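Local coordinates for protein acyl-CoA dehydrogenase (Bacillus anthracis, PDB 3OWA) that probably oxidises an acyl-CoA thioester to the 2,3-enoyl-CoA, passing the electrons to a bound flavin-adenine dinucleotide, at residues P456-K468 and L503-I517. Sequence-based numbering, arbitrary orientation.
Sequences PLALQKYLVNNAK and LYAMESAVLRTEKAI
Val464 and Val510 pass alongside one another, pointing opposite ways, their CG2 methyls 3.8 Å apart, in the apolar middle of a helix pair. With CG1 anti to the backbone N (chi1 157°), Val464 lays that methyl across the CB-CG stem of Glu507 at about a right angle, while its CG2 also meets CB and the methyl CE of selenomethionine Met506. Leu503 pushes CD1 against CB of Ala467 and, tightly, against CG of Lys468 at 3.5 Å. Segments 458-468 and 503-517, parts of helices 458-482 and 490-520, run antiparallel at 150° with axes 9.7 Å apart at closest approach, a pairing that belongs to the helical C-terminal part of this acyl-CoA dehydrogenase. Beyond Leu503, the extended Lys468 crosses Glu507, and its NZ forms a buried salt bridge to OE1 (2.7 Å), meeting it from above the carboxylate plane. Arg327 makes a second salt bridge, to OE2, so two cations probably stabilise the negative charge; Lys468 NZ also donates to Asp20 O. At the partly exposed end, a water accepts from Lys461 NZ and donates to Glu514 OE2, which also pairs with Lys518. Leu457, just before the helix, sets CD2 against Val510 O and Glu514 N (3.5 Å to the latter), and its CD1 meets Ile517 CD1 tip to tip at 4.0 Å.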
loop_
_atom_site.group_PDB
_atom_site.type_symbol
_atom_site.label_atom_id
_atom_site.label_comp_id
_atom_site.label_asym_id
_atom_site.label_seq_id
_atom_site.Cartn_x
_atom_site.Cartn_y
_atom_site.Cartn_z
ATOM N N PRO A 456 -0.015 34.667 9.947
ATOM C CA PRO A 456 0.243 33.460 9.141
ATOM C C PRO A 456 -0.048 32.209 9.975
ATOM O O PRO A 456 0.219 32.212 11.177
ATOM C CB PRO A 456 1.741 33.558 8.830
ATOM C CG PRO A 456 2.058 35.032 8.920
ATOM C CD PRO A 456 1.152 35.575 9.989
ATOM N N LEU A 457 -0.620 31.170 9.364
ATOM C CA LEU A 457 -0.921 29.917 10.091
ATOM C C LEU A 457 -2.119 30.007 11.056
ATOM O O LEU A 457 -2.392 29.063 11.802
ATOM C CB LEU A 457 0.321 29.404 10.847
ATOM C CG LEU A 457 1.423 28.634 10.103
ATOM C CD1 LEU A 457 1.773 29.240 8.742
ATOM C CD2 LEU A 457 2.672 28.484 10.962
ATOM N N ALA A 458 -2.843 31.127 11.025
ATOM C CA ALA A 458 -4.009 31.321 11.892
ATOM C C ALA A 458 -4.993 30.150 11.815
ATOM O O ALA A 458 -5.411 29.607 12.838
ATOM C CB ALA A 458 -4.732 32.642 11.549
ATOM N N LEU A 459 -5.355 29.769 10.599
ATOM C CA LEU A 459 -6.302 28.683 10.398
ATOM C C LEU A 459 -5.750 27.338 10.926
ATOM O O LEU A 459 -6.465 26.577 11.576
ATOM C CB LEU A 459 -6.718 28.586 8.928
ATOM C CG LEU A 459 -7.558 27.350 8.582
ATOM C CD1 LEU A 459 -8.895 27.352 9.327
ATOM C CD2 LEU A 459 -7.756 27.220 7.070
ATOM N N GLN A 460 -4.472 27.073 10.684
ATOM C CA GLN A 460 -3.891 25.775 11.064
ATOM C C GLN A 460 -3.759 25.653 12.577
ATOM O O GLN A 460 -4.015 24.589 13.129
ATOM C CB GLN A 460 -2.565 25.527 10.321
ATOM C CG GLN A 460 -2.753 25.347 8.796
ATOM C CD GLN A 460 -3.138 26.638 8.064
ATOM O OE1 GLN A 460 -2.619 27.706 8.367
ATOM N NE2 GLN A 460 -4.046 26.534 7.101
ATOM N N LYS A 461 -3.411 26.760 13.245
ATOM C CA LYS A 461 -3.391 26.808 14.703
ATOM C C LYS A 461 -4.782 26.563 15.276
ATOM O O LYS A 461 -4.948 25.929 16.313
ATOM C CB LYS A 461 -2.850 28.152 15.199
ATOM C CG LYS A 461 -1.363 28.356 15.003
ATOM C CD LYS A 461 -0.918 29.638 15.711
ATOM C CE LYS A 461 0.170 30.378 14.923
ATOM N NZ LYS A 461 0.133 31.877 15.128
ATOM N N TYR A 462 -5.786 27.077 14.587
ATOM C CA TYR A 462 -7.165 26.889 14.983
ATOM C C TYR A 462 -7.572 25.405 14.875
ATOM O O TYR A 462 -8.176 24.845 15.789
ATOM C CB TYR A 462 -8.069 27.825 14.155
ATOM C CG TYR A 462 -9.538 27.648 14.422
ATOM C CD1 TYR A 462 -10.163 28.302 15.490
ATOM C CD2 TYR A 462 -10.303 26.798 13.628
ATOM C CE1 TYR A 462 -11.529 28.110 15.739
ATOM C CE2 TYR A 462 -11.645 26.597 13.872
ATOM C CZ TYR A 462 -12.253 27.247 14.918
ATOM O OH TYR A 462 -13.592 27.029 15.119
ATOM N N LEU A 463 -7.224 24.758 13.769
ATOM C CA LEU A 463 -7.549 23.341 13.609
ATOM C C LEU A 463 -6.826 22.449 14.623
ATOM O O LEU A 463 -7.408 21.486 15.154
ATOM C CB LEU A 463 -7.266 22.872 12.178
ATOM C CG LEU A 463 -7.996 23.650 11.085
ATOM C CD1 LEU A 463 -7.475 23.233 9.743
ATOM C CD2 LEU A 463 -9.496 23.432 11.179
ATOM N N VAL A 464 -5.572 22.789 14.913
ATOM C CA VAL A 464 -4.786 22.034 15.877
ATOM C C VAL A 464 -5.468 22.065 17.258
ATOM O O VAL A 464 -5.659 21.009 17.900
ATOM C CB VAL A 464 -3.320 22.573 15.925
ATOM C CG1 VAL A 464 -2.649 22.240 17.244
ATOM C CG2 VAL A 464 -2.516 22.023 14.741
ATOM N N ASN A 465 -5.843 23.272 17.697
ATOM C CA ASN A 465 -6.597 23.453 18.944
ATOM C C ASN A 465 -7.911 22.662 18.975
ATOM O O ASN A 465 -8.213 21.965 19.956
ATOM C CB ASN A 465 -6.864 24.942 19.224
ATOM C CG ASN A 465 -5.913 25.521 20.251
ATOM O OD1 ASN A 465 -5.953 25.144 21.430
ATOM N ND2 ASN A 465 -5.054 26.458 19.822
ATOM N N ASN A 466 -8.677 22.746 17.901
ATOM C CA ASN A 466 -9.948 22.028 17.856
ATOM C C ASN A 466 -9.779 20.511 17.779
ATOM O O ASN A 466 -10.614 19.763 18.300
ATOM C CB ASN A 466 -10.831 22.551 16.723
ATOM C CG ASN A 466 -11.499 23.911 17.064
ATOM O OD1 ASN A 466 -12.406 24.364 16.359
ATOM N ND2 ASN A 466 -11.049 24.547 18.139
ATOM N N ALA A 467 -8.692 20.069 17.138
ATOM C CA ALA A 467 -8.361 18.639 17.053
ATOM C C ALA A 467 -8.128 18.067 18.443
ATOM O O ALA A 467 -8.563 16.942 18.733
ATOM C CB ALA A 467 -7.128 18.392 16.149
ATOM N N LYS A 468 -7.460 18.844 19.298
ATOM C CA LYS A 468 -7.208 18.436 20.683
ATOM C C LYS A 468 -8.504 18.215 21.449
ATOM O O LYS A 468 -8.669 17.197 22.121
ATOM C CB LYS A 468 -6.339 19.471 21.414
ATOM C CG LYS A 468 -4.890 19.509 20.924
ATOM C CD LYS A 468 -4.025 20.446 21.729
ATOM C CE LYS A 468 -2.729 20.690 20.971
ATOM N NZ LYS A 468 -1.726 21.361 21.808
ATOM N N LEU A 503 -3.164 14.547 15.101
ATOM C CA LEU A 503 -2.968 15.764 15.890
ATOM C C LEU A 503 -1.482 16.113 16.165
ATOM O O LEU A 503 -1.049 17.263 15.981
ATOM C CB LEU A 503 -3.801 15.680 17.182
ATOM C CG LEU A 503 -3.353 16.667 18.238
ATOM C CD1 LEU A 503 -3.995 18.003 17.936
ATOM C CD2 LEU A 503 -3.667 16.163 19.643
ATOM N N TYR A 504 -0.715 15.117 16.595
ATOM C CA TYR A 504 0.722 15.265 16.850
ATOM C C TYR A 504 1.503 15.678 15.596
ATOM O O TYR A 504 2.375 16.550 15.646
ATOM C CB TYR A 504 1.307 13.958 17.445
ATOM C CG TYR A 504 2.715 14.074 17.983
ATOM C CD1 TYR A 504 3.037 15.034 18.954
ATOM C CD2 TYR A 504 3.724 13.236 17.528
ATOM C CE1 TYR A 504 4.327 15.153 19.460
ATOM C CE2 TYR A 504 5.023 13.336 18.030
ATOM C CZ TYR A 504 5.313 14.304 19.002
ATOM O OH TYR A 504 6.599 14.411 19.492
ATOM N N ALA A 505 1.208 15.051 14.473
ATOM C CA ALA A 505 1.866 15.438 13.226
ATOM C C ALA A 505 1.473 16.872 12.792
ATOM O O ALA A 505 2.337 17.665 12.380
ATOM C CB ALA A 505 1.529 14.431 12.126
HETATM N N MSE A 506 0.186 17.194 12.891
HETATM C CA MSE A 506 -0.315 18.547 12.549
HETATM C C MSE A 506 0.346 19.608 13.393
HETATM O O MSE A 506 0.849 20.588 12.870
HETATM C CB MSE A 506 -1.820 18.648 12.776
HETATM C CG MSE A 506 -2.664 17.947 11.752
HETATM SE SE MSE A 506 -4.519 18.076 12.265
HETATM C CE MSE A 506 -4.758 19.988 12.129
ATOM N N GLU A 507 0.330 19.425 14.711
ATOM C CA GLU A 507 0.937 20.404 15.624
ATOM C C GLU A 507 2.442 20.559 15.391
ATOM O O GLU A 507 2.979 21.670 15.427
ATOM C CB GLU A 507 0.650 20.022 17.078
ATOM C CG GLU A 507 1.222 21.006 18.100
ATOM C CD GLU A 507 1.021 20.576 19.571
ATOM O OE1 GLU A 507 0.516 21.401 20.369
ATOM O OE2 GLU A 507 1.372 19.427 19.945
ATOM N N SER A 508 3.129 19.441 15.162
ATOM C CA SER A 508 4.570 19.457 14.876
ATOM C C SER A 508 4.877 20.267 13.625
ATOM O O SER A 508 5.822 21.065 13.620
ATOM C CB SER A 508 5.138 18.040 14.726
ATOM O OG SER A 508 4.997 17.272 15.913
ATOM N N ALA A 509 4.090 20.050 12.570
ATOM C CA ALA A 509 4.219 20.815 11.343
ATOM C C ALA A 509 3.917 22.313 11.587
ATOM O O ALA A 509 4.672 23.184 11.127
ATOM C CB ALA A 509 3.329 20.234 10.224
ATOM N N VAL A 510 2.840 22.607 12.319
ATOM C CA VAL A 510 2.461 24.011 12.584
ATOM C C VAL A 510 3.555 24.748 13.352
ATOM O O VAL A 510 3.987 25.832 12.952
ATOM C CB VAL A 510 1.122 24.136 13.337
ATOM C CG1 VAL A 510 0.881 25.594 13.763
ATOM C CG2 VAL A 510 -0.016 23.685 12.450
ATOM N N LEU A 511 4.014 24.127 14.437
ATOM C CA LEU A 511 4.960 24.759 15.346
ATOM C C LEU A 511 6.300 24.929 14.688
ATOM O O LEU A 511 6.945 25.959 14.876
ATOM C CB LEU A 511 5.080 23.985 16.664
ATOM C CG LEU A 511 3.833 24.054 17.558
ATOM C CD1 LEU A 511 4.001 23.180 18.803
ATOM C CD2 LEU A 511 3.519 25.496 17.942
ATOM N N ARG A 512 6.715 23.935 13.895
ATOM C CA ARG A 512 7.983 24.045 13.168
ATOM C C ARG A 512 7.943 25.184 12.151
ATOM O O ARG A 512 8.918 25.946 12.015
ATOM C CB ARG A 512 8.359 22.723 12.475
ATOM C CG ARG A 512 9.587 22.837 11.605
ATOM C CD ARG A 512 9.888 21.535 10.919
ATOM N NE ARG A 512 11.069 21.681 10.091
ATOM C CZ ARG A 512 11.509 20.754 9.254
ATOM N NH1 ARG A 512 10.859 19.587 9.151
ATOM N NH2 ARG A 512 12.602 20.986 8.535
ATOM N N THR A 513 6.825 25.303 11.446
ATOM C CA THR A 513 6.674 26.358 10.457
ATOM C C THR A 513 6.599 27.746 11.177
ATOM O O THR A 513 7.235 28.712 10.763
ATOM C CB THR A 513 5.448 26.097 9.544
ATOM O OG1 THR A 513 5.551 24.775 8.954
ATOM C CG2 THR A 513 5.333 27.175 8.458
ATOM N N GLU A 514 5.839 27.803 12.264
ATOM C CA GLU A 514 5.716 29.004 13.078
ATOM C C GLU A 514 7.083 29.448 13.585
ATOM O O GLU A 514 7.448 30.632 13.475
ATOM C CB GLU A 514 4.785 28.719 14.253
ATOM C CG GLU A 514 4.338 29.961 15.010
ATOM C CD GLU A 514 3.528 29.629 16.269
ATOM O OE1 GLU A 514 2.763 28.626 16.251
ATOM O OE2 GLU A 514 3.677 30.371 17.278
ATOM N N LYS A 515 7.855 28.500 14.116
ATOM C CA LYS A 515 9.207 28.800 14.558
ATOM C C LYS A 515 10.103 29.337 13.432
ATOM O O LYS A 515 10.848 30.308 13.635
ATOM C CB LYS A 515 9.846 27.593 15.266
ATOM C CG LYS A 515 11.363 27.719 15.387
ATOM C CD LYS A 515 11.886 27.522 16.786
ATOM C CE LYS A 515 11.520 26.206 17.380
ATOM N NZ LYS A 515 12.519 25.895 18.449
ATOM N N ALA A 516 10.015 28.725 12.254
ATOM C CA ALA A 516 10.790 29.147 11.096
ATOM C C ALA A 516 10.472 30.589 10.709
ATOM O O ALA A 516 11.375 31.382 10.443
ATOM C CB ALA A 516 10.542 28.241 9.936
ATOM N N ILE A 517 9.183 30.902 10.682
ATOM C CA ILE A 517 8.707 32.227 10.320
ATOM C C ILE A 517 9.345 33.258 11.265
ATOM O O ILE A 517 9.979 34.204 10.809
ATOM C CB ILE A 517 7.162 32.281 10.297
ATOM C CG1 ILE A 517 6.638 31.500 9.089
ATOM C CG2 ILE A 517 6.625 33.765 10.262
ATOM C CD1 ILE A 517 5.201 31.155 9.179
HETATM O O HOH W 1 1.486 32.098 17.499
#